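Local atomic coordinates of lipoprotein LpqN (Mycobacterium tuberculosis, PDB entry 6E5F), a protein that supports cell envelope biogenesis in Mycobacterium tuberculosis, binds a lauryl trehaloside, interacts with the mycolate transporters MmpL3 and MmpL11, and acts as a virulence factor. Residues 134-138 / 187-191. Where two conformers were deposited one is given. Numbering follows the deposited sequence.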
loop_
_atom_site.group_PDB
_atom_site.type_symbol
_atom_site.label_atom_id
_atom_site.label_comp_id
_atom_site.label_asym_id
_atom_site.label_seq_id
_atom_site.Cartn_x
_atom_site.Cartn_y
_atom_site.Cartn_z
ATOM N N PRO A 134 8.766 7.192 -12.903
ATOM C CA PRO A 134 7.545 6.912 -12.138
ATOM C C PRO A 134 6.631 5.912 -12.814
ATOM O O PRO A 134 5.935 5.153 -12.127
ATOM C CB PRO A 134 6.883 8.293 -11.993
ATOM C CG PRO A 134 7.521 9.148 -13.042
ATOM C CD PRO A 134 8.913 8.628 -13.218
ATOM N N ALA A 135 6.627 5.870 -14.150
ATOM C CA ALA A 135 5.768 4.919 -14.842
ATOM C C ALA A 135 6.208 3.481 -14.600
ATOM O O ALA A 135 5.369 2.577 -14.577
ATOM C CB ALA A 135 5.742 5.217 -16.339
ATOM N N LYS A 136 7.510 3.244 -14.422
ATOM C CA LYS A 136 7.966 1.880 -14.179
ATOM C C LYS A 136 7.585 1.407 -12.783
ATOM O O LYS A 136 7.373 0.209 -12.574
ATOM C CB LYS A 136 9.475 1.761 -14.403
ATOM C CG LYS A 136 9.925 2.038 -15.841
ATOM C CD LYS A 136 9.339 1.059 -16.866
ATOM C CE LYS A 136 10.134 -0.232 -16.952
ATOM N NZ LYS A 136 9.680 -1.087 -18.089
ATOM N N VAL A 137 7.490 2.318 -11.814
ATOM C CA VAL A 137 7.020 1.929 -10.488
ATOM C C VAL A 137 5.624 1.341 -10.589
ATOM O O VAL A 137 5.329 0.289 -10.014
ATOM C CB VAL A 137 7.071 3.122 -9.519
ATOM C CG1 VAL A 137 6.491 2.738 -8.160
ATOM C CG2 VAL A 137 8.496 3.621 -9.365
ATOM N N LEU A 138 4.741 2.020 -11.315
ATOM C CA LEU A 138 3.384 1.516 -11.525
ATOM C C LEU A 138 3.406 0.200 -12.287
ATOM O O LEU A 138 2.654 -0.729 -11.975
ATOM C CB LEU A 138 2.568 2.553 -12.303
ATOM C CG LEU A 138 2.321 3.902 -11.621
ATOM C CD1 LEU A 138 1.898 4.951 -12.633
ATOM C CD2 LEU A 138 1.259 3.760 -10.543
ATOM N N THR A 187 -0.617 1.209 -4.779
ATOM C CA THR A 187 0.648 1.918 -4.915
ATOM C C THR A 187 0.364 3.242 -5.610
ATOM O O THR A 187 -0.266 3.267 -6.664
ATOM C CB THR A 187 1.629 1.086 -5.738
ATOM O OG1 THR A 187 1.914 -0.143 -5.063
ATOM C CG2 THR A 187 2.935 1.847 -5.957
ATOM N N VAL A 188 0.810 4.338 -5.009
ATOM C CA VAL A 188 0.608 5.679 -5.547
ATOM C C VAL A 188 1.979 6.285 -5.811
ATOM O O VAL A 188 2.844 6.256 -4.934
ATOM C CB VAL A 188 -0.176 6.568 -4.569
ATOM C CG1 VAL A 188 -0.536 7.898 -5.227
ATOM C CG2 VAL A 188 -1.420 5.855 -4.049
ATOM N N VAL A 189 2.174 6.801 -7.015
ATOM C CA VAL A 189 3.438 7.428 -7.398
ATOM C C VAL A 189 3.270 8.937 -7.343
ATOM O O VAL A 189 2.354 9.498 -7.958
ATOM C CB VAL A 189 3.896 6.943 -8.780
ATOM C CG1 VAL A 189 5.163 7.639 -9.203
ATOM C CG2 VAL A 189 4.125 5.448 -8.742
ATOM N N ILE A 190 4.155 9.589 -6.603
ATOM C CA ILE A 190 4.029 11.012 -6.298
ATOM C C ILE A 190 5.340 11.690 -6.684
ATOM O O ILE A 190 6.230 11.849 -5.834
ATOM C CB ILE A 190 3.686 11.231 -4.816
ATOM C CG1 ILE A 190 2.442 10.425 -4.409
ATOM C CG2 ILE A 190 3.492 12.727 -4.526
ATOM C CD1 ILE A 190 2.313 10.233 -2.906
ATOM N N PRO A 191 5.518 12.088 -7.944
ATOM C CA PRO A 191 6.742 12.817 -8.310
ATOM C C PRO A 191 6.726 14.202 -7.684
ATOM O O PRO A 191 5.748 14.942 -7.811
ATOM C CB PRO A 191 6.670 12.893 -9.842
ATOM C CG PRO A 191 5.613 11.902 -10.247
ATOM C CD PRO A 191 4.651 11.869 -9.113
#
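Helix-on-sheet packing, in a chain of the Mog1p/PsbP clan: the first turn of helix 134-140 lies on a face of the antiparallel sheet, over the C-terminal part of strand 179-192. The short segments 134-138 and 187-191 run almost exactly antiparallel (175°), with 8.6 Å between their axes, and no hydrogen bond crosses; the contact is apolar and buries 257 Å². P134 opens the helix with its ring over the strand: its CB presses on CG1 of V189 at 3.3 Å and reaches CG of P191 at 4.2 Å, at the more exposed end of the interface. A135, whose CB points away, and K136 lie off the strand; the amine of K136 is hydrogen-bonded to Q139. V137 turns back in, its CG1 meeting CG2 of V189 at 3.6 Å and CG2 of T187 at 4.3 Å, while I61 of helix 61-66 and V198 of the adjacent strand 195-206 also touch V137 and T187. The hydroxyl of T187 is hydrogen-bonded to Q200, while its methyl CG2 faces V137. The CA-to-CB bond of L138 runs sideways to the strand, but the end of the side chain comes nearer, bringing CD2 within 4.2 Å of O of T187. V188 and I190 point away from the helix; both touch F165, and I190 touches F197 as well. V189 divides its methyls among the helix side chains: CG1 meets the P134 ring, whereas CG2 sits against the side chains of V137 and L138, at 3.7 Å from CG of L138.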